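Lectin (Cicer arietinum, PDB 3V6N) is an albumin-type lectin with a four-bladed hemopexin-fold beta-propeller that agglutinates red blood cells and binds calcium and sodium ions in its central channel. Local coordinates at residues Asn15-Leu20 / Tyr26-Tyr31; Asn81-Ile86 / Asp106-Phe111; Lys112-Glu117 / Gln152-Ile157; Lys211-Leu214 / Ser219-Gly222. All blocks are in the same frame, centred on the assembly; numbering follows the deposited sequence.

Contact 1 (Asn15-Leu20 / Tyr26-Tyr31); sequences NNEAYL and YVLLDY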
# COMPACT_ATOMS: atom_id res chain seq x y z
N ASN A 15 -15.26 -23.96 -13.82
CA ASN A 15 -14.58 -25.22 -14.11
C ASN A 15 -13.34 -25.05 -15.00
O ASN A 15 -13.42 -24.43 -16.06
CB ASN A 15 -15.55 -26.23 -14.78
CG ASN A 15 -16.70 -26.67 -13.86
OD1 ASN A 15 -16.66 -26.47 -12.65
ND2 ASN A 15 -17.75 -27.28 -14.46
N ASN A 16 -12.21 -25.58 -14.54
CA ASN A 16 -10.96 -25.62 -15.34
C ASN A 16 -10.37 -24.27 -15.75
O ASN A 16 -9.63 -24.19 -16.72
CB ASN A 16 -11.09 -26.57 -16.56
CG ASN A 16 -11.50 -27.98 -16.16
OD1 ASN A 16 -11.23 -28.42 -15.05
ND2 ASN A 16 -12.17 -28.67 -17.04
N GLU A 17 -10.66 -23.22 -14.99
CA GLU A 17 -10.09 -21.90 -15.24
C GLU A 17 -9.23 -21.45 -14.07
O GLU A 17 -9.55 -21.73 -12.91
CB GLU A 17 -11.19 -20.86 -15.51
CG GLU A 17 -12.01 -21.19 -16.76
CD GLU A 17 -13.03 -20.12 -17.15
OE1 GLU A 17 -12.90 -18.95 -16.71
OE2 GLU A 17 -13.95 -20.46 -17.91
N ALA A 18 -8.12 -20.78 -14.37
CA ALA A 18 -7.26 -20.20 -13.32
C ALA A 18 -6.67 -18.88 -13.78
O ALA A 18 -6.39 -18.71 -14.97
CB ALA A 18 -6.15 -21.18 -12.90
N TYR A 19 -6.51 -17.96 -12.83
CA TYR A 19 -5.87 -16.66 -13.03
C TYR A 19 -4.40 -16.76 -12.63
O TYR A 19 -4.07 -17.24 -11.54
CB TYR A 19 -6.58 -15.58 -12.18
CG TYR A 19 -8.03 -15.35 -12.57
CD1 TYR A 19 -8.38 -14.37 -13.49
CD2 TYR A 19 -9.04 -16.15 -12.04
CE1 TYR A 19 -9.71 -14.16 -13.86
CE2 TYR A 19 -10.38 -15.95 -12.40
CZ TYR A 19 -10.71 -14.97 -13.33
OH TYR A 19 -12.03 -14.79 -13.68
N LEU A 20 -3.54 -16.30 -13.52
CA LEU A 20 -2.11 -16.33 -13.36
C LEU A 20 -1.59 -14.91 -13.47
O LEU A 20 -1.93 -14.21 -14.41
CB LEU A 20 -1.49 -17.20 -14.47
CG LEU A 20 -1.98 -18.64 -14.52
CD1 LEU A 20 -1.59 -19.28 -15.84
CD2 LEU A 20 -1.38 -19.38 -13.36
N TYR A 26 -1.81 -10.02 -15.84
CA TYR A 26 -2.40 -11.33 -15.64
C TYR A 26 -2.94 -11.96 -16.93
O TYR A 26 -3.18 -11.27 -17.93
CB TYR A 26 -3.50 -11.28 -14.59
CG TYR A 26 -4.81 -10.70 -15.05
CD1 TYR A 26 -4.97 -9.32 -15.24
CD2 TYR A 26 -5.91 -11.51 -15.27
CE1 TYR A 26 -6.18 -8.78 -15.65
CE2 TYR A 26 -7.13 -10.98 -15.68
CZ TYR A 26 -7.25 -9.62 -15.87
OH TYR A 26 -8.46 -9.08 -16.26
N VAL A 27 -3.15 -13.27 -16.83
CA VAL A 27 -3.84 -14.08 -17.83
C VAL A 27 -4.92 -14.93 -17.14
O VAL A 27 -4.74 -15.44 -16.02
CB VAL A 27 -2.81 -14.99 -18.56
CG1 VAL A 27 -3.47 -16.14 -19.29
CG2 VAL A 27 -1.99 -14.16 -19.54
N LEU A 28 -6.04 -15.09 -17.83
CA LEU A 28 -7.05 -16.06 -17.45
C LEU A 28 -6.88 -17.25 -18.36
O LEU A 28 -6.99 -17.13 -19.59
CB LEU A 28 -8.46 -15.48 -17.62
CG LEU A 28 -9.64 -16.48 -17.48
CD1 LEU A 28 -9.58 -17.26 -16.18
CD2 LEU A 28 -10.98 -15.74 -17.62
N LEU A 29 -6.63 -18.41 -17.75
CA LEU A 29 -6.32 -19.62 -18.51
C LEU A 29 -7.39 -20.71 -18.32
O LEU A 29 -7.87 -20.92 -17.20
CB LEU A 29 -4.94 -20.16 -18.09
CG LEU A 29 -4.35 -21.36 -18.86
CD1 LEU A 29 -3.83 -20.96 -20.23
CD2 LEU A 29 -3.24 -21.98 -18.04
N ASP A 30 -7.78 -21.35 -19.44
CA ASP A 30 -8.42 -22.66 -19.41
C ASP A 30 -7.27 -23.64 -19.37
O ASP A 30 -6.60 -23.85 -20.36
CB ASP A 30 -9.26 -22.91 -20.67
CG ASP A 30 -9.97 -24.28 -20.66
OD1 ASP A 30 -9.48 -25.27 -20.05
OD2 ASP A 30 -11.04 -24.36 -21.27
N TYR A 31 -7.02 -24.24 -18.21
CA TYR A 31 -5.77 -24.99 -18.04
C TYR A 31 -5.87 -26.47 -18.39
O TYR A 31 -4.87 -27.18 -18.29
CB TYR A 31 -5.18 -24.76 -16.64
CG TYR A 31 -6.01 -25.29 -15.49
CD1 TYR A 31 -7.01 -24.50 -14.91
CD2 TYR A 31 -5.78 -26.56 -14.98
CE1 TYR A 31 -7.76 -24.98 -13.86
CE2 TYR A 31 -6.52 -27.05 -13.93
CZ TYR A 31 -7.50 -26.25 -13.37
OH TYR A 31 -8.22 -26.75 -12.31
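Glu-17 to Leu-20 and Val-27 to Asp-30 pair as the two arms of a beta hairpin (strands 17-22 and 25-30) in one blade of the propeller, a compact example of how the alternation of side chains along paired strands sorts them onto two faces. The short strands run antiparallel, their axes 4.7 Å apart at closest approach. Ala-18 with Leu-29 and Leu-20 with Val-27 are hydrogen-bonded pairs; Ala-18 O takes the amide N of Leu-29 at 2.8 Å, and Leu-20 O that of Val-27 at 2.9 Å. Between and beyond them, Glu-17/Asp-30 and Tyr-19/Leu-28 are non-hydrogen-bonded pairs, drawn closer at CA.

On the face of Glu-17, Tyr-19 and Leu-28, methyl CD1 of Leu-28 sits above the centre of the Tyr-19 ring, 3.9 Å from the centroid and 13° off its normal, a CH-pi contact. Setting CG of Leu-28 opposite its backbone N (chi1 170°) sends the branch across to that ring, while Tyr-26 CD2 approaches the ring's edge and Phe-10 stacks with it. The Glu-17 carboxylate grazes the same leucine, but its OE1 is hydrogen-bonded to His-91. On the other face, Leu-20 CD1 meets Leu-29 CD2 at 3.9 Å, and Ala-18 CB lies 4.0 Å from Tyr-31 CD1.

The ladder ends where Tyr-31 N donates to Asn-16 O at 3.0 Å. Tyr-31 OH is hydrogen-bonded to His-180 N, and its ring meets Phe-177 edge-to-face, tying the hairpin to the adjoining blade. Backbone bonds therefore fix the register, while aromatic and aliphatic contacts pack the ladder's buried middle; Glu-17 and Asp-30 remain partly exposed.

Contact 2 (Asn81-Ile86 / Asp106-Phe111); sequences NFCARI and DMFPFF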
# COMPACT_ATOMS: atom_id res chain seq x y z
N ASN A 81 3.83 -6.71 2.06
CA ASN A 81 3.18 -6.88 3.36
C ASN A 81 1.67 -6.55 3.45
O ASN A 81 1.10 -6.57 4.53
CB ASN A 81 4.03 -6.28 4.50
CG ASN A 81 3.78 -4.80 4.72
OD1 ASN A 81 4.51 -4.14 5.47
ND2 ASN A 81 2.73 -4.28 4.13
N PHE A 82 1.03 -6.29 2.31
CA PHE A 82 -0.39 -5.92 2.26
C PHE A 82 -1.24 -6.99 1.60
O PHE A 82 -0.77 -7.70 0.73
CB PHE A 82 -0.57 -4.58 1.53
CG PHE A 82 0.11 -3.43 2.20
CD1 PHE A 82 1.40 -3.05 1.83
CD2 PHE A 82 -0.52 -2.74 3.23
CE1 PHE A 82 2.03 -1.99 2.46
CE2 PHE A 82 0.11 -1.68 3.86
CZ PHE A 82 1.40 -1.31 3.48
N CYS A 83 -2.50 -7.09 2.02
CA CYS A 83 -3.44 -8.01 1.41
C CYS A 83 -4.85 -7.42 1.32
O CYS A 83 -5.17 -6.42 1.97
CB CYS A 83 -3.46 -9.34 2.17
SG CYS A 83 -3.89 -9.19 3.91
N ALA A 84 -5.69 -8.04 0.51
CA ALA A 84 -7.08 -7.63 0.38
C ALA A 84 -7.95 -8.84 0.06
O ALA A 84 -7.46 -9.82 -0.52
CB ALA A 84 -7.24 -6.55 -0.69
N ARG A 85 -9.21 -8.78 0.46
CA ARG A 85 -10.19 -9.78 0.03
C ARG A 85 -11.01 -9.20 -1.12
O ARG A 85 -11.62 -8.13 -0.98
CB ARG A 85 -11.11 -10.19 1.18
CG ARG A 85 -11.96 -11.41 0.85
CD ARG A 85 -13.32 -11.34 1.53
NE ARG A 85 -13.30 -11.51 2.99
CZ ARG A 85 -13.39 -12.68 3.65
NH1 ARG A 85 -13.45 -13.85 3.00
NH2 ARG A 85 -13.40 -12.69 4.99
N ILE A 86 -11.01 -9.86 -2.28
CA ILE A 86 -11.76 -9.33 -3.42
C ILE A 86 -12.86 -10.26 -3.94
O ILE A 86 -12.79 -11.48 -3.79
CB ILE A 86 -10.85 -8.92 -4.61
CG1 ILE A 86 -10.05 -10.13 -5.14
CG2 ILE A 86 -9.97 -7.72 -4.26
CD1 ILE A 86 -9.53 -9.93 -6.55
N ASP A 106 -2.42 -7.40 10.47
CA ASP A 106 -3.75 -6.96 10.88
C ASP A 106 -4.83 -7.91 10.40
O ASP A 106 -5.87 -8.03 11.02
CB ASP A 106 -4.05 -5.55 10.37
CG ASP A 106 -3.26 -4.47 11.11
OD1 ASP A 106 -2.73 -4.73 12.21
OD2 ASP A 106 -3.16 -3.36 10.58
N MET A 107 -4.59 -8.56 9.27
CA MET A 107 -5.57 -9.52 8.74
C MET A 107 -5.38 -10.89 9.39
O MET A 107 -6.35 -11.60 9.61
CB MET A 107 -5.43 -9.61 7.22
CG MET A 107 -6.61 -10.25 6.52
SD MET A 107 -7.91 -9.06 6.14
CE MET A 107 -7.29 -8.31 4.64
N PHE A 108 -4.12 -11.24 9.68
CA PHE A 108 -3.73 -12.55 10.25
C PHE A 108 -2.73 -12.34 11.37
O PHE A 108 -1.52 -12.46 11.15
CB PHE A 108 -3.08 -13.46 9.19
CG PHE A 108 -3.88 -13.62 7.93
CD1 PHE A 108 -5.03 -14.40 7.91
CD2 PHE A 108 -3.48 -12.99 6.76
CE1 PHE A 108 -5.77 -14.55 6.74
CE2 PHE A 108 -4.21 -13.13 5.58
CZ PHE A 108 -5.36 -13.91 5.58
N PRO A 109 -3.21 -12.03 12.60
CA PRO A 109 -2.31 -11.67 13.70
C PRO A 109 -1.35 -12.76 14.15
O PRO A 109 -0.31 -12.46 14.74
CB PRO A 109 -3.27 -11.30 14.84
CG PRO A 109 -4.54 -10.90 14.15
CD PRO A 109 -4.63 -11.82 12.96
N PHE A 110 -1.68 -14.02 13.89
CA PHE A 110 -0.81 -15.15 14.28
C PHE A 110 0.52 -15.12 13.52
O PHE A 110 1.48 -15.80 13.90
CB PHE A 110 -1.53 -16.49 14.10
CG PHE A 110 -2.33 -16.60 12.82
CD1 PHE A 110 -3.71 -16.38 12.82
CD2 PHE A 110 -1.71 -16.94 11.62
CE1 PHE A 110 -4.45 -16.48 11.65
CE2 PHE A 110 -2.44 -17.05 10.45
CZ PHE A 110 -3.81 -16.82 10.46
N PHE A 111 0.60 -14.31 12.47
CA PHE A 111 1.85 -14.18 11.70
C PHE A 111 2.85 -13.18 12.28
O PHE A 111 4.03 -13.16 11.90
CB PHE A 111 1.58 -13.88 10.22
CG PHE A 111 1.15 -15.09 9.43
CD1 PHE A 111 1.67 -16.36 9.73
CD2 PHE A 111 0.25 -14.97 8.37
CE1 PHE A 111 1.28 -17.48 9.00
CE2 PHE A 111 -0.13 -16.09 7.64
CZ PHE A 111 0.38 -17.34 7.96
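Cys-83 and Met-107 face each other across a gap of 7.8 Å between their CA atoms, the nearest pair of CA atoms in the two segments. Cys-83 lies in the extended strand 82-87, whereas Met-107 ends the short helix 104-107; Phe-108 is the first residue to leave helical geometry, and a 3-10 segment follows at 109-111. No hydrogen bond spans the two segments, so the contact is made by side chains, with one methyl reaching the strand backbone, and the CB atoms of both Cys-83 and Met-107 point into the gap.

The thiol is the meeting point. Met-107 folds back on itself (chi2 86°, chi3 82°), which places both ends of its side chain beside the same sulfur: CE lies 3.6 Å and CB 3.7 Å from Cys-83 SG, with CG little farther off. The terminal methyl continues over the strand, reaching to 4.3 Å between Met-107 CE and Ala-84 CA. SG also approaches Phe-108, 4.3 Å from CE2 and 5.4 Å from the ring centroid. This sulfur-aromatic contact is oblique, the sulfur being neither squarely over the ring nor at its edge. Met-107 CG in turn rests 3.8 Å above the plane of the Phe-108 ring, toward its rim, so Cys-83 SG, Met-107 CG and the ring meet as a three-way cluster.

Met-107 also touches Phe-76 and Lys-102, while Phe-108 reaches Ile-143 of the next blade. Such an arrangement belongs to the four-bladed hemopexin propeller, in which a short helix follows the outermost strand of a blade; here it folds back on its own sheet while the chain leaving it packs against the neighbouring one.

Contact 3 (Lys112-Glu117 / Gln152-Ile157); sequences KGTVFE and QNIKSI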
# COMPACT_ATOMS: atom_id res chain seq x y z
N LYS A 112 2.40 -12.35 13.23
CA LYS A 112 3.29 -11.38 13.85
C LYS A 112 4.52 -12.09 14.43
O LYS A 112 4.38 -13.13 15.05
CB LYS A 112 2.55 -10.57 14.91
CG LYS A 112 3.29 -9.30 15.36
CD LYS A 112 2.98 -8.97 16.83
CE LYS A 112 1.48 -8.92 17.08
NZ LYS A 112 0.85 -7.86 16.24
N GLY A 113 5.71 -11.54 14.20
CA GLY A 113 6.95 -12.13 14.73
C GLY A 113 7.52 -13.28 13.91
O GLY A 113 8.55 -13.87 14.30
N THR A 114 6.85 -13.61 12.81
CA THR A 114 7.32 -14.65 11.87
C THR A 114 7.78 -14.01 10.56
O THR A 114 7.58 -12.82 10.32
CB THR A 114 6.23 -15.68 11.51
OG1 THR A 114 5.22 -15.05 10.71
CG2 THR A 114 5.58 -16.31 12.74
N VAL A 115 8.38 -14.83 9.71
CA VAL A 115 8.80 -14.41 8.38
C VAL A 115 7.61 -14.09 7.44
O VAL A 115 7.75 -13.30 6.50
CB VAL A 115 9.81 -15.43 7.78
CG1 VAL A 115 9.17 -16.80 7.54
CG2 VAL A 115 10.50 -14.87 6.54
N PHE A 116 6.43 -14.63 7.74
CA PHE A 116 5.22 -14.38 6.93
C PHE A 116 4.66 -12.95 7.04
O PHE A 116 3.85 -12.54 6.21
CB PHE A 116 4.10 -15.36 7.29
CG PHE A 116 4.36 -16.80 6.92
CD1 PHE A 116 5.18 -17.60 7.72
CD2 PHE A 116 3.77 -17.36 5.79
CE1 PHE A 116 5.40 -18.94 7.39
CE2 PHE A 116 3.99 -18.68 5.45
CZ PHE A 116 4.80 -19.48 6.25
N GLU A 117 5.05 -12.20 8.07
CA GLU A 117 4.44 -10.86 8.21
C GLU A 117 4.89 -9.84 7.16
O GLU A 117 4.19 -8.85 6.92
CB GLU A 117 4.53 -10.31 9.64
CG GLU A 117 5.88 -9.79 10.08
CD GLU A 117 5.84 -9.22 11.50
OE1 GLU A 117 6.47 -9.81 12.39
OE2 GLU A 117 5.16 -8.19 11.73
N GLN A 152 -1.77 -25.39 12.92
CA GLN A 152 -0.65 -26.13 13.50
C GLN A 152 0.60 -25.24 13.47
O GLN A 152 0.59 -24.21 12.81
CB GLN A 152 -0.40 -27.43 12.70
CG GLN A 152 0.15 -27.21 11.30
CD GLN A 152 -0.06 -28.38 10.33
OE1 GLN A 152 0.67 -28.50 9.34
NE2 GLN A 152 -1.07 -29.21 10.58
N ASN A 153 1.66 -25.64 14.16
CA ASN A 153 2.93 -24.93 14.05
C ASN A 153 3.46 -24.78 12.62
O ASN A 153 3.27 -25.65 11.76
CB ASN A 153 3.98 -25.62 14.92
CG ASN A 153 3.66 -25.53 16.40
OD1 ASN A 153 2.77 -24.77 16.82
ND2 ASN A 153 4.37 -26.32 17.20
N ILE A 154 4.10 -23.65 12.36
CA ILE A 154 4.80 -23.41 11.10
C ILE A 154 5.92 -24.46 10.95
O ILE A 154 6.68 -24.68 11.89
CB ILE A 154 5.34 -21.96 11.04
CG1 ILE A 154 4.16 -20.98 11.07
CG2 ILE A 154 6.15 -21.72 9.77
CD1 ILE A 154 4.53 -19.60 11.59
N LYS A 155 6.01 -25.11 9.80
CA LYS A 155 6.94 -26.23 9.61
C LYS A 155 7.77 -26.08 8.34
O LYS A 155 7.38 -25.34 7.44
CB LYS A 155 6.17 -27.55 9.54
CG LYS A 155 5.71 -28.09 10.87
CD LYS A 155 4.72 -29.23 10.71
CE LYS A 155 4.53 -29.99 12.02
NZ LYS A 155 3.22 -30.70 12.09
N SER A 156 8.88 -26.81 8.26
CA SER A 156 9.60 -26.93 7.00
C SER A 156 8.67 -27.55 5.92
O SER A 156 7.87 -28.46 6.20
CB SER A 156 10.90 -27.74 7.19
OG SER A 156 11.88 -27.03 7.99
N ILE A 157 8.75 -27.02 4.70
CA ILE A 157 8.04 -27.57 3.53
C ILE A 157 8.23 -29.09 3.41
O ILE A 157 7.28 -29.83 3.15
CB ILE A 157 8.48 -26.87 2.22
CG1 ILE A 157 7.89 -25.45 2.13
CG2 ILE A 157 8.12 -27.71 1.00
CD1 ILE A 157 8.27 -24.67 0.87
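Ile-154 presents two separate methyl groups to Thr-114 and Phe-116, a small case of a branched side chain bridging neighbours through different arms. Its CD1 meets Thr-114 CG2 at 3.6 Å, the two side chains crossing at a slant. The other branch, CG2, comes within 3.7 Å of Phe-116 CE1; here the two side chains lie alongside with their ends running opposite ways, and the methyl approaches the ring obliquely. The interface is wholly apolar, and the backbones stay well apart, 9.1 Å between the CA atoms of Thr-114 and Ile-154.

The polar branch of Thr-114 works within its own loop. With OG1 held between backbone N and carbonyl carbon (chi1 69°), the hydroxyl is hydrogen-bonded to Phe-111 O and weakly receives Phe-116 N, while CG2 remains turned to the isoleucine. Nearby, Gly-113 N donates to Glu-117 OE1 at 2.6 Å, meeting the carboxylate from above its plane, which further ties the turn together.

Phe-116 stacks on Phe-111 and touches Ala-141 and Lys-136 of strands 139-144 and 131-136. The loop between helix 104-107 and strand 122-125 thus lies against the outer strand 149-156 of the sheet that follows.

Contact 4 (Lys211-Leu214 / Ser219-Gly222); sequences KKTL and SLRG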
# COMPACT_ATOMS: atom_id res chain seq x y z
N LYS A 211 8.54 -30.76 -14.31
CA LYS A 211 8.60 -30.52 -15.76
C LYS A 211 8.57 -29.04 -16.14
O LYS A 211 8.54 -28.17 -15.27
CB LYS A 211 7.47 -31.25 -16.50
CG LYS A 211 7.45 -32.76 -16.35
CD LYS A 211 6.34 -33.15 -15.39
CE LYS A 211 5.87 -34.57 -15.63
NZ LYS A 211 6.58 -35.55 -14.76
N LYS A 212 8.59 -28.77 -17.44
CA LYS A 212 8.57 -27.42 -17.98
C LYS A 212 7.16 -26.93 -18.23
O LYS A 212 6.37 -27.59 -18.92
CB LYS A 212 9.39 -27.35 -19.27
CG LYS A 212 10.89 -27.45 -19.03
CD LYS A 212 11.68 -26.74 -20.12
CE LYS A 212 11.27 -25.27 -20.27
NZ LYS A 212 11.68 -24.70 -21.58
N THR A 213 6.84 -25.78 -17.66
CA THR A 213 5.50 -25.21 -17.76
C THR A 213 5.01 -25.06 -19.21
O THR A 213 3.83 -25.31 -19.49
CB THR A 213 5.42 -23.88 -16.98
OG1 THR A 213 5.91 -24.07 -15.64
CG2 THR A 213 3.98 -23.37 -16.91
N LEU A 214 5.92 -24.67 -20.10
CA LEU A 214 5.59 -24.46 -21.52
C LEU A 214 5.26 -25.77 -22.27
O LEU A 214 4.51 -25.74 -23.25
CB LEU A 214 6.70 -23.66 -22.24
CG LEU A 214 6.78 -22.16 -21.90
CD1 LEU A 214 8.00 -21.50 -22.52
CD2 LEU A 214 5.50 -21.43 -22.32
N SER A 219 -0.18 -22.97 -24.84
CA SER A 219 -0.91 -21.72 -25.06
C SER A 219 -0.23 -20.51 -24.39
O SER A 219 -0.57 -19.37 -24.69
CB SER A 219 -2.37 -21.84 -24.59
OG SER A 219 -2.47 -21.98 -23.18
N LEU A 220 0.70 -20.76 -23.47
CA LEU A 220 1.49 -19.70 -22.84
C LEU A 220 2.78 -19.33 -23.58
O LEU A 220 3.55 -18.48 -23.10
CB LEU A 220 1.83 -20.06 -21.39
CG LEU A 220 0.71 -20.21 -20.35
CD1 LEU A 220 1.32 -20.63 -19.02
CD2 LEU A 220 -0.13 -18.93 -20.21
N ARG A 221 3.04 -19.96 -24.73
CA ARG A 221 4.24 -19.63 -25.52
C ARG A 221 4.24 -18.18 -25.98
O ARG A 221 3.31 -17.73 -26.67
CB ARG A 221 4.40 -20.59 -26.71
CG ARG A 221 4.88 -21.97 -26.28
CD ARG A 221 4.83 -23.00 -27.40
NE ARG A 221 4.58 -24.33 -26.86
CZ ARG A 221 5.49 -25.14 -26.33
NH1 ARG A 221 6.77 -24.78 -26.25
NH2 ARG A 221 5.13 -26.34 -25.88
N GLY A 222 5.27 -17.43 -25.58
CA GLY A 222 5.39 -16.01 -25.92
C GLY A 222 4.78 -15.08 -24.89
O GLY A 222 4.85 -13.86 -25.03
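Leu-214 CD2 lodges against the Leu-220 to Arg-221 backbone, 3.6 Å from Leu-220 O, and also touches Leu-220 CB at 4.0 Å and Arg-221 CG at the same distance. Deeper in, Thr-213 CG2 makes a looser approach to Leu-220 CD1 at 4.4 Å. The one polar encounter does not amount to a hydrogen bond: Leu-214 O lies over a face of the Arg-221 guanidinium, 3.3 Å from CZ and 2.8 Å from NH2. The N-H groups are poorly aimed, so any attraction is probably electrostatic, between a carbonyl dipole and a delocalised charge.

Arg-221 departs with CG opposite its carbonyl carbon (chi1 -75°), and a nearly right-angled turn at chi4 (-82°) lays the guanidinium face toward the carbonyl. Ser-219, just before Leu-220, is held by a hydrogen bond between its OG and Asp-38 OD2, while Thr-213 OG1 makes a weak one to Glu-191 O.

Lys-212 occupies the N-cap position of helix 213-216, where strand 210-212 gives way to helix. Backbone bonds from Lys-211 to Tyr-193 and from Thr-213 to Glu-191 bind this junction to strand 192-197 and the residue just before it, and the 3-10 turn at 219-220 folds back against the helix start.

Overall arrangement
Contact 1 is a buried backbone ladder within one sheet, whereas contacts 2, 3 and 4 rely on side chains where short helices and loops meet strands or turns, with backbone carbonyls taking part in contact 4 but no hydrogen bond between the segments. Contact 2 is also buried, but its chemistry is that of sulfur and methyl groups; contacts 3 and 4 are only partly buried. Neighbours meet in pairs: Asn-81 of contact 2 packs on Glu-117 of contact 3, and Leu-29 of contact 1 touches Ser-219 and Leu-220 of contact 4. These two pairs sit on opposite sides of the chain's centre, with about 32 Å between the centres of contacts 3 and 4. Contact 1 lies nearest that centre.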